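Local coordinates for protein pectate lyase (Bacillus, PDB 3VMW) that probably cleaves the pectate of plant cell walls by eliminative lysis, as a secreted lyase of polysaccharide lyase family 1, at residues K177-G182 / S206-I211; I226-I231 / V249-A254; N232-A237 / W267-P272. All coordinates share one frame; numbering follows the deposited sequence.

Contact 1. Residues K177-G182 / S206-I211; sequences KTMLVG and SRVPLI. With ADA (alpha-D-galactopyranuronic acid), chain B; ADA (alpha-D-galactopyranuronic acid), chain C; SO4 (sulfate ion), chain D.
Lys-177 lies over the guanidinium of Arg-207. Its CD sits above the centre of that flat group, 3.8 Å from Arg-207 CZ. The two side chains run side by side and point the same way. Arg-207 is extended from CG to NE, while Lys-177 bends at chi3 (-59°). The bend carries its amine to the sulfate, with Lys-177 NZ 2.8 Å from sulfate O2. The same oxygen lies at the edge of the guanidinium, 3.1 Å from Arg-207 NH2. Arg-207 NH2 also gives a nearly straight bond (171°) to the ring oxygen O5 of the galacturonic acid in chain B. Ser-206 donates from OG to a carboxylate oxygen, O6B, of the galacturonic acid in chain C, at 2.8 Å.

The backbones run parallel but shift register by one residue, and a cis peptide precedes Pro-209. Ser-206 O takes two donors, Thr-178 N and Thr-178 OG1. The hydroxyl reaches it because OG1 lies beside the threonine's own backbone N (chi1 -40°). Further along, Leu-210 N bonds to Met-179 O at 2.8 Å, and Val-181 N bonds to Leu-210 O at 2.7 Å. On the side of the backbone remote from the sugars, Met-179 folds its CE against Pro-209 CB at 3.9 Å. Tyr-196 and Phe-201 continue this packing.

Lys-177 NZ is also salt-bridged to Asp-150 and Asp-153. These acids and the sulfate probably balance the lysine charge. The lysine, the arginine and the serine hydroxyl line a polar site, consistent with binding an acidic sugar chain; the sulfate, probably from the crystallisation liquor, sits beside it.

Contact 2. Residues I226-I231 / V249-A254; sequences INDTAI and VGSGQA. With ADA (alpha-D-galactopyranuronic acid), chain E.
Asp-228 O is met by two neighbouring groups of 249-254. Ser-251 N bonds to it at 3.0 Å, and Gly-250 CA lies 3.2 Å from the same Asp-228 O in a CA-H...O contact. Gly-250 N donates to Ile-226 O at 2.9 Å, and this bond is nearly straight at 171°, whereas that of Ser-251 N is more bent. Gly-250 has a positive phi of 103°, a backbone shape that favours glycine.

The CB of Asp-228 points away from 249-254, yet the carboxylate returns towards Ser-251. Its CG is anti to the backbone N (chi1 -151°), which brings OD1 towards Ser-251. The two side chains meet through water 2. This water donates to Asp-228 OD1 at 2.8 Å and lies 2.7 Å from Ser-251 OG. The serine OG also accepts from Gln-253 N, forming an ST turn. Asp-228 OD2 is held by Lys-262 and Tyr-269, and OD1 lies 3.5 Å from C1 of the galacturonic acid in chain E.

The apolar part is small. Val-249 lies alongside Ile-226 and points the same way, with Val-249 CG2 3.8 Å from Ile-226 CG1. Its other branch, CG1, meets Ala-230 CB at 3.7 Å. Phe-223 packs on both Val-249 and Ala-230.

Strands 222-226 and 245-249 are parallel neighbours, and Ile-226 and Val-249 pair at their ends. Beyond this pair both strands run out into loops, towards strand 231-234 and strand 265-266. Strand 204-206 lies against the first of these loops.

Contact 3. Residues N232-A237 / W267-P272; sequences NSRVGA and WFYGSP. With ADA (alpha-D-galactopyranuronic acid), chain B; ADA (alpha-D-galactopyranuronic acid), chain C.
Arg-234 sets its CG against the indole of Trp-267, 3.7 Å from Trp-267 CD1, and the two side chains cross at about a right angle. The arginine bends at chi3 (81°). Its guanidinium then grips Ser-271 OG side-on, with NE at 2.8 Å and NH1 at 3.1 Å from that one atom. The oxygen lies in the guanidinium plane, and Asp-185 holds it as well. On the adjoining edge, Arg-234 NH1 bonds to O6B and NH2 to O6A of the chain B galacturonic acid, at 2.8 and 2.7 Å. A carboxylate is thus met by two parallel-pointing donors.

Asn-232 exchanges two bonds with the backbone of Phe-268; in each the donor stands above the carbonyl plane. Asn-232 OD1 accepts from Phe-268 N at 2.9 Å, and its ND2 donates to Phe-268 O at 2.9 Å. Gly-270 N reaches that carbonyl from the opposite face. Tyr-269 turns one ring face to the chain C sugar, with Phe-268 CB against the other. Trp-267 NE1 bonds to Gly-270 O.

Together they form part of the sugar-binding cleft of a parallel beta-helix, the fold of polysaccharide lyase family 1.

From the N terminus, contact 1 comes first and closes the chain between 177-182 and 206-211, joining adjacent parallel strands of the beta-helix. It ends before the other two begin. Contacts 2 and 3 then cross, because their segments alternate: 226-231, 232-237, 249-254 and 267-272. The first two of these are continuous in sequence. Contact 2 closes the chain from the loop after strand 222-226 to the loop after 245-249; contact 3 closes it from strand 231-234 to the loop after 265-266. Strand 231-234 also pairs with strand 210-212 of contact 1. Tyr-269 also reaches Thr-229, joining contacts 2 and 3. All three border the bound galacturonic acids.

Contact 1. Residues K177-G182 / S206-I211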
loop_
_atom_site.group_PDB
_atom_site.type_symbol
_atom_site.label_atom_id
_atom_site.label_comp_id
_atom_site.label_asym_id
_atom_site.label_seq_id
_atom_site.Cartn_x
_atom_site.Cartn_y
_atom_site.Cartn_z
ATOM N N LYS A 177 -3.319 -10.464 6.481
ATOM C CA LYS A 177 -2.313 -10.420 5.422
ATOM C C LYS A 177 -2.218 -9.011 4.853
ATOM O O LYS A 177 -2.910 -8.680 3.898
ATOM C CB LYS A 177 -2.691 -11.388 4.293
ATOM C CG LYS A 177 -2.791 -12.837 4.800
ATOM C CD LYS A 177 -3.035 -13.805 3.641
ATOM C CE LYS A 177 -4.333 -13.475 2.884
ATOM N NZ LYS A 177 -4.539 -14.490 1.798
ATOM N N THR A 178 -1.348 -8.186 5.429
ATOM C CA THR A 178 -1.488 -6.745 5.255
ATOM C C THR A 178 -1.132 -6.245 3.838
ATOM O O THR A 178 -1.953 -5.613 3.175
ATOM C CB THR A 178 -0.705 -5.954 6.311
ATOM O OG1 THR A 178 -0.823 -6.608 7.595
ATOM C CG2 THR A 178 -1.254 -4.507 6.411
ATOM N N MET A 179 0.090 -6.509 3.392
ATOM C CA MET A 179 0.596 -5.858 2.188
ATOM C C MET A 179 1.529 -6.794 1.455
ATOM O O MET A 179 2.466 -7.342 2.047
ATOM C CB MET A 179 1.398 -4.607 2.542
ATOM C CG MET A 179 0.560 -3.505 3.174
ATOM S SD MET A 179 1.482 -1.958 3.349
ATOM C CE MET A 179 2.984 -2.491 4.223
ATOM N N LEU A 180 1.310 -6.926 0.156
ATOM C CA LEU A 180 2.146 -7.795 -0.649
ATOM C C LEU A 180 2.834 -6.961 -1.721
ATOM O O LEU A 180 2.266 -5.969 -2.223
ATOM C CB LEU A 180 1.208 -8.837 -1.270
ATOM C CG LEU A 180 1.798 -9.771 -2.294
ATOM C CD1 LEU A 180 1.478 -11.236 -1.931
ATOM C CD2 LEU A 180 1.242 -9.386 -3.633
ATOM N N VAL A 181 4.069 -7.322 -2.056
ATOM C CA VAL A 181 4.764 -6.736 -3.199
ATOM C C VAL A 181 5.305 -7.900 -4.020
ATOM O O VAL A 181 6.364 -8.432 -3.681
ATOM C CB VAL A 181 5.955 -5.805 -2.768
ATOM C CG1 VAL A 181 6.651 -5.228 -4.005
ATOM C CG2 VAL A 181 5.449 -4.659 -1.862
ATOM N N GLY A 182 4.582 -8.313 -5.074
ATOM C CA GLY A 182 5.000 -9.479 -5.864
ATOM C C GLY A 182 4.219 -10.669 -5.334
ATOM O O GLY A 182 4.375 -11.023 -4.172
ATOM N N SER A 206 0.705 -10.276 9.673
ATOM C CA SER A 206 1.893 -10.441 8.862
ATOM C C SER A 206 1.852 -9.563 7.609
ATOM O O SER A 206 0.897 -8.821 7.358
ATOM C CB SER A 206 2.049 -11.934 8.451
ATOM O OG SER A 206 1.027 -12.274 7.498
ATOM N N ARG A 207 2.923 -9.658 6.840
ATOM C CA ARG A 207 3.081 -8.978 5.565
ATOM C C ARG A 207 3.131 -7.473 5.690
ATOM O O ARG A 207 2.230 -6.777 5.196
ATOM C CB ARG A 207 1.962 -9.383 4.575
ATOM C CG ARG A 207 1.954 -10.877 4.292
ATOM C CD ARG A 207 0.969 -11.171 3.119
ATOM N NE ARG A 207 0.952 -12.587 2.786
ATOM C CZ ARG A 207 0.251 -13.085 1.770
ATOM N NH1 ARG A 207 -0.499 -12.267 1.044
ATOM N NH2 ARG A 207 0.300 -14.381 1.489
ATOM N N VAL A 208 4.191 -6.955 6.306
ATOM C CA VAL A 208 4.232 -5.510 6.485
ATOM C C VAL A 208 5.529 -4.897 5.987
ATOM O O VAL A 208 6.274 -4.325 6.764
ATOM C CB VAL A 208 4.009 -5.145 7.957
ATOM C CG1 VAL A 208 3.451 -3.676 8.077
ATOM C CG2 VAL A 208 3.007 -6.136 8.594
ATOM N N PRO A 209 5.811 -5.037 4.689
ATOM C CA PRO A 209 5.059 -5.822 3.704
ATOM C C PRO A 209 5.754 -7.165 3.506
ATOM O O PRO A 209 6.880 -7.389 4.009
ATOM C CB PRO A 209 5.283 -5.036 2.382
ATOM C CG PRO A 209 6.320 -3.903 2.726
ATOM C CD PRO A 209 6.955 -4.358 4.060
ATOM N N LEU A 210 5.099 -8.037 2.735
ATOM C CA LEU A 210 5.779 -9.183 2.138
ATOM C C LEU A 210 6.408 -8.687 0.831
ATOM O O LEU A 210 5.684 -8.306 -0.104
ATOM C CB LEU A 210 4.758 -10.259 1.833
ATOM C CG LEU A 210 5.232 -11.651 1.323
ATOM C CD1 LEU A 210 4.031 -12.605 1.176
ATOM C CD2 LEU A 210 5.896 -11.511 -0.009
ATOM N N ILE A 211 7.736 -8.691 0.743
ATOM C CA ILE A 211 8.389 -8.136 -0.432
ATOM C C ILE A 211 9.153 -9.225 -1.193
ATOM O O ILE A 211 10.054 -9.834 -0.638
ATOM C CB ILE A 211 9.427 -7.021 -0.083
ATOM C CG1 ILE A 211 8.855 -5.974 0.884
ATOM C CG2 ILE A 211 9.924 -6.335 -1.368
ATOM C CD1 ILE A 211 10.004 -5.148 1.524
HETATM C C1 ADA B . 0.669 -16.911 4.076
HETATM C C2 ADA B . -0.274 -17.513 3.043
HETATM C C3 ADA B . 0.410 -18.551 2.222
HETATM C C4 ADA B . 1.639 -18.109 1.610
HETATM C C5 ADA B . 2.568 -17.475 2.641
HETATM C C6 ADA B . 3.783 -16.869 2.115
HETATM O O2 ADA B . -1.317 -18.080 3.776
HETATM O O3 ADA B . -0.514 -18.971 1.180
HETATM O O4 ADA B . 1.308 -17.119 0.633
HETATM O O5 ADA B . 1.867 -16.466 3.482
HETATM O O6B ADA B . 4.501 -17.499 1.296
HETATM O O6A ADA B . 4.172 -15.730 2.540
HETATM C C1 ADA C . 0.963 -19.358 8.161
HETATM C C2 ADA C . 1.571 -19.950 6.911
HETATM C C3 ADA C . 2.560 -19.011 6.313
HETATM C C4 ADA C . 1.958 -17.728 5.999
HETATM C C5 ADA C . 1.412 -17.144 7.263
HETATM C C6 ADA C . 0.745 -15.855 7.070
HETATM O O2 ADA C . 2.156 -21.193 7.216
HETATM O O3 ADA C . 3.224 -19.625 5.196
HETATM O O4 ADA C . 0.879 -17.906 5.029
HETATM O O5 ADA C . 0.430 -18.081 7.892
HETATM O O6B ADA C . 1.353 -14.865 6.605
HETATM O O6A ADA C . -0.471 -15.746 7.392
HETATM S S SO4 D . -2.522 -14.288 -1.384
HETATM O O1 SO4 D . -1.481 -14.986 -2.136
HETATM O O2 SO4 D . -2.399 -14.666 0.021
HETATM O O3 SO4 D . -2.371 -12.843 -1.559
HETATM O O4 SO4 D . -3.864 -14.628 -1.861
HETATM O O HOH W 1 -1.376 -9.216 1.457
#

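Contact 2. Residues I226-I231 / V249-A254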
loop_
_atom_site.group_PDB
_atom_site.type_symbol
_atom_site.label_atom_id
_atom_site.label_comp_id
_atom_site.label_asym_id
_atom_site.label_seq_id
_atom_site.Cartn_x
_atom_site.Cartn_y
_atom_site.Cartn_z
ATOM N N ILE A 226 2.278 -6.091 16.076
ATOM C CA ILE A 226 2.264 -6.966 14.895
ATOM C C ILE A 226 2.481 -8.390 15.396
ATOM O O ILE A 226 3.521 -8.714 15.967
ATOM C CB ILE A 226 3.384 -6.611 13.894
ATOM C CG1 ILE A 226 3.390 -5.113 13.558
ATOM C CG2 ILE A 226 3.310 -7.479 12.609
ATOM C CD1 ILE A 226 2.326 -4.678 12.686
ATOM N N ASN A 227 1.499 -9.241 15.185
ATOM C CA ASN A 227 1.471 -10.525 15.874
ATOM C C ASN A 227 2.555 -11.525 15.459
ATOM O O ASN A 227 3.168 -12.155 16.327
ATOM C CB ASN A 227 0.094 -11.164 15.732
ATOM C CG ASN A 227 -0.059 -12.406 16.589
ATOM O OD1 ASN A 227 -0.053 -12.318 17.813
ATOM N ND2 ASN A 227 -0.223 -13.579 15.942
ATOM N N ASP A 228 2.786 -11.691 14.155
ATOM C CA ASP A 228 3.714 -12.751 13.701
ATOM C C ASP A 228 5.022 -12.199 13.165
ATOM O O ASP A 228 6.062 -12.372 13.800
ATOM C CB ASP A 228 3.038 -13.684 12.687
ATOM C CG ASP A 228 3.610 -15.087 12.728
ATOM O OD1 ASP A 228 3.645 -15.691 13.815
ATOM O OD2 ASP A 228 4.067 -15.567 11.681
ATOM N N THR A 229 4.957 -11.452 12.063
ATOM C CA THR A 229 6.144 -10.895 11.430
ATOM C C THR A 229 5.807 -9.582 10.751
ATOM O O THR A 229 4.647 -9.340 10.388
ATOM C CB THR A 229 6.692 -11.842 10.369
ATOM O OG1 THR A 229 5.673 -12.052 9.388
ATOM C CG2 THR A 229 7.056 -13.215 10.987
ATOM N N ALA A 230 6.805 -8.714 10.571
ATOM C CA ALA A 230 6.534 -7.456 9.853
ATOM C C ALA A 230 7.144 -7.482 8.453
ATOM O O ALA A 230 6.557 -8.004 7.523
ATOM C CB ALA A 230 7.049 -6.230 10.652
ATOM N N ILE A 231 8.350 -6.943 8.307
ATOM C CA ILE A 231 8.926 -6.815 6.973
ATOM C C ILE A 231 9.568 -8.148 6.565
ATOM O O ILE A 231 10.464 -8.631 7.236
ATOM C CB ILE A 231 9.997 -5.732 6.986
ATOM C CG1 ILE A 231 9.364 -4.397 7.441
ATOM C CG2 ILE A 231 10.645 -5.600 5.599
ATOM C CD1 ILE A 231 10.486 -3.369 7.870
ATOM N N VAL A 249 6.550 -5.967 18.077
ATOM C CA VAL A 249 6.435 -6.408 16.692
ATOM C C VAL A 249 7.125 -7.774 16.570
ATOM O O VAL A 249 8.335 -7.873 16.769
ATOM C CB VAL A 249 7.108 -5.406 15.750
ATOM C CG1 VAL A 249 7.216 -5.999 14.351
ATOM C CG2 VAL A 249 6.315 -4.087 15.707
ATOM N N GLY A 250 6.358 -8.814 16.250
ATOM C CA GLY A 250 6.941 -10.113 15.943
ATOM C C GLY A 250 6.791 -11.088 17.095
ATOM O O GLY A 250 6.818 -10.694 18.261
ATOM N N SER A 251 6.644 -12.375 16.778
ATOM C CA SER A 251 6.384 -13.365 17.829
ATOM C C SER A 251 7.654 -13.767 18.576
ATOM O O SER A 251 7.592 -14.264 19.697
ATOM C CB SER A 251 5.709 -14.606 17.235
ATOM O OG SER A 251 6.642 -15.349 16.478
ATOM N N GLY A 252 8.813 -13.563 17.964
ATOM C CA GLY A 252 10.058 -13.964 18.602
ATOM C C GLY A 252 10.370 -15.443 18.395
ATOM O O GLY A 252 11.419 -15.925 18.827
ATOM N N GLN A 253 9.478 -16.170 17.723
ATOM C CA GLN A 253 9.680 -17.603 17.491
ATOM C C GLN A 253 10.537 -17.859 16.244
ATOM O O GLN A 253 10.510 -17.101 15.275
ATOM C CB GLN A 253 8.331 -18.326 17.336
ATOM C CG GLN A 253 7.370 -18.146 18.499
ATOM C CD GLN A 253 7.885 -18.774 19.783
ATOM O OE1 GLN A 253 8.107 -19.990 19.855
ATOM N NE2 GLN A 253 8.092 -17.944 20.807
ATOM N N ALA A 254 11.275 -18.957 16.254
ATOM C CA ALA A 254 11.982 -19.379 15.045
ATOM C C ALA A 254 10.976 -19.760 13.959
ATOM O O ALA A 254 10.089 -20.570 14.170
ATOM C CB ALA A 254 12.923 -20.555 15.340
HETATM C C1 ADA E . 2.633 -18.829 12.685
HETATM C C2 ADA E . 1.271 -18.648 12.114
HETATM C C3 ADA E . 0.833 -19.784 11.300
HETATM C C4 ADA E . 1.812 -20.217 10.312
HETATM C C5 ADA E . 3.166 -20.383 10.948
HETATM C C6 ADA E . 4.189 -20.597 9.947
HETATM O O2 ADA E . 0.418 -18.430 13.217
HETATM O O3 ADA E . -0.441 -19.484 10.681
HETATM O O4 ADA E . 1.934 -19.284 9.184
HETATM O O5 ADA E . 3.554 -19.216 11.676
HETATM O O6B ADA E . 5.209 -19.868 9.915
HETATM O O6A ADA E . 4.008 -21.493 9.109
HETATM O O HOH W 2 5.074 -17.339 15.618
#

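Contact 3. Residues N232-A237 / W267-P272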
loop_
_atom_site.group_PDB
_atom_site.type_symbol
_atom_site.label_atom_id
_atom_site.label_comp_id
_atom_site.label_asym_id
_atom_site.label_seq_id
_atom_site.Cartn_x
_atom_site.Cartn_y
_atom_site.Cartn_z
ATOM N N ASN A 232 9.105 -8.715 5.460
ATOM C CA ASN A 232 9.579 -10.005 5.001
ATOM C C ASN A 232 10.237 -9.818 3.644
ATOM O O ASN A 232 9.557 -9.528 2.671
ATOM C CB ASN A 232 8.387 -10.965 4.864
ATOM C CG ASN A 232 8.831 -12.395 4.549
ATOM O OD1 ASN A 232 10.023 -12.645 4.366
ATOM N ND2 ASN A 232 7.870 -13.340 4.483
ATOM N N SER A 233 11.552 -9.984 3.575
ATOM C CA SER A 233 12.291 -9.627 2.374
ATOM C C SER A 233 12.763 -10.912 1.711
ATOM O O SER A 233 13.518 -11.658 2.289
ATOM C CB SER A 233 13.482 -8.722 2.718
ATOM O OG SER A 233 14.232 -8.371 1.566
ATOM N N ARG A 234 12.278 -11.158 0.498
ATOM C CA ARG A 234 12.438 -12.464 -0.156
ATOM C C ARG A 234 13.023 -12.344 -1.556
ATOM O O ARG A 234 12.897 -11.298 -2.211
ATOM C CB ARG A 234 11.065 -13.137 -0.256
ATOM C CG ARG A 234 10.529 -13.590 1.097
ATOM C CD ARG A 234 9.004 -13.599 1.119
ATOM N NE ARG A 234 8.450 -14.813 0.494
ATOM C CZ ARG A 234 7.324 -15.407 0.895
ATOM N NH1 ARG A 234 6.899 -16.518 0.299
ATOM N NH2 ARG A 234 6.614 -14.877 1.897
ATOM N N VAL A 235 13.649 -13.427 -2.012
ATOM C CA VAL A 235 14.151 -13.506 -3.378
ATOM C C VAL A 235 14.785 -12.228 -3.936
ATOM O O VAL A 235 14.394 -11.747 -5.007
ATOM C CB VAL A 235 13.104 -14.121 -4.380
ATOM C CG1 VAL A 235 13.071 -15.640 -4.224
ATOM C CG2 VAL A 235 11.700 -13.533 -4.211
ATOM N N GLY A 236 15.799 -11.722 -3.226
ATOM C CA GLY A 236 16.652 -10.680 -3.759
ATOM C C GLY A 236 16.070 -9.280 -3.602
ATOM O O GLY A 236 16.679 -8.296 -4.026
ATOM N N ALA A 237 14.889 -9.178 -3.012
ATOM C CA ALA A 237 14.424 -7.872 -2.555
ATOM C C ALA A 237 15.500 -7.117 -1.778
ATOM O O ALA A 237 16.361 -7.736 -1.103
ATOM C CB ALA A 237 13.151 -8.015 -1.672
ATOM N N TRP A 267 13.551 -12.977 6.727
ATOM C CA TRP A 267 13.082 -13.813 5.636
ATOM C C TRP A 267 12.217 -14.869 6.307
ATOM O O TRP A 267 12.713 -15.636 7.164
ATOM C CB TRP A 267 14.307 -14.484 4.959
ATOM C CG TRP A 267 13.947 -15.497 3.946
ATOM C CD1 TRP A 267 12.771 -15.602 3.253
ATOM C CD2 TRP A 267 14.776 -16.583 3.509
ATOM N NE1 TRP A 267 12.832 -16.695 2.403
ATOM C CE2 TRP A 267 14.046 -17.309 2.547
ATOM C CE3 TRP A 267 16.063 -17.013 3.845
ATOM C CZ2 TRP A 267 14.564 -18.452 1.916
ATOM C CZ3 TRP A 267 16.582 -18.156 3.210
ATOM C CH2 TRP A 267 15.836 -18.851 2.254
ATOM N N PHE A 268 10.937 -14.911 5.945
ATOM C CA PHE A 268 9.969 -15.753 6.649
ATOM C C PHE A 268 9.083 -16.537 5.669
ATOM O O PHE A 268 8.885 -16.102 4.537
ATOM C CB PHE A 268 9.065 -14.882 7.553
ATOM C CG PHE A 268 9.820 -13.923 8.434
ATOM C CD1 PHE A 268 10.604 -14.391 9.473
ATOM C CD2 PHE A 268 9.730 -12.532 8.225
ATOM C CE1 PHE A 268 11.316 -13.500 10.279
ATOM C CE2 PHE A 268 10.424 -11.644 9.026
ATOM C CZ PHE A 268 11.218 -12.129 10.058
ATOM N N TYR A 269 8.566 -17.685 6.117
ATOM C CA TYR A 269 7.464 -18.381 5.443
ATOM C C TYR A 269 7.788 -19.138 4.151
ATOM O O TYR A 269 7.279 -20.237 3.923
ATOM C CB TYR A 269 6.369 -17.389 5.121
ATOM C CG TYR A 269 5.831 -16.655 6.315
ATOM C CD1 TYR A 269 5.656 -17.280 7.551
ATOM C CD2 TYR A 269 5.481 -15.327 6.200
ATOM C CE1 TYR A 269 5.127 -16.542 8.667
ATOM C CE2 TYR A 269 4.986 -14.601 7.273
ATOM C CZ TYR A 269 4.800 -15.204 8.488
ATOM O OH TYR A 269 4.291 -14.431 9.501
ATOM N N GLY A 270 8.582 -18.553 3.267
ATOM C CA GLY A 270 8.725 -19.179 1.963
ATOM C C GLY A 270 9.586 -18.435 0.975
ATOM O O GLY A 270 10.302 -17.498 1.357
ATOM N N SER A 271 9.492 -18.876 -0.286
ATOM C CA SER A 271 10.383 -18.500 -1.373
ATOM C C SER A 271 11.747 -19.214 -1.226
ATOM O O SER A 271 12.203 -19.495 -0.127
ATOM C CB SER A 271 10.549 -16.973 -1.486
ATOM O OG SER A 271 9.274 -16.335 -1.684
ATOM N N PRO A 272 12.397 -19.489 -2.360
ATOM C CA PRO A 272 13.617 -20.319 -2.381
ATOM C C PRO A 272 14.862 -19.619 -1.838
ATOM O O PRO A 272 15.779 -20.311 -1.454
ATOM C CB PRO A 272 13.788 -20.679 -3.866
ATOM C CG PRO A 272 12.963 -19.661 -4.624
ATOM C CD PRO A 272 11.825 -19.257 -3.701
HETATM C C1 ADA B . 0.669 -16.911 4.076
HETATM C C2 ADA B . -0.274 -17.513 3.043
HETATM C C3 ADA B . 0.410 -18.551 2.222
HETATM C C4 ADA B . 1.639 -18.109 1.610
HETATM C C5 ADA B . 2.568 -17.475 2.641
HETATM C C6 ADA B . 3.783 -16.869 2.115
HETATM O O2 ADA B . -1.317 -18.080 3.776
HETATM O O3 ADA B . -0.514 -18.971 1.180
HETATM O O4 ADA B . 1.308 -17.119 0.633
HETATM O O5 ADA B . 1.867 -16.466 3.482
HETATM O O6B ADA B . 4.501 -17.499 1.296
HETATM O O6A ADA B . 4.172 -15.730 2.540
HETATM C C1 ADA C . 0.963 -19.358 8.161
HETATM C C2 ADA C . 1.571 -19.950 6.911
HETATM C C3 ADA C . 2.560 -19.011 6.313
HETATM C C4 ADA C . 1.958 -17.728 5.999
HETATM C C5 ADA C . 1.412 -17.144 7.263
HETATM C C6 ADA C . 0.745 -15.855 7.070
HETATM O O2 ADA C . 2.156 -21.193 7.216
HETATM O O3 ADA C . 3.224 -19.625 5.196
HETATM O O4 ADA C . 0.879 -17.906 5.029
HETATM O O5 ADA C . 0.430 -18.081 7.892
HETATM O O6B ADA C . 1.353 -14.865 6.605
HETATM O O6A ADA C . -0.471 -15.746 7.392
#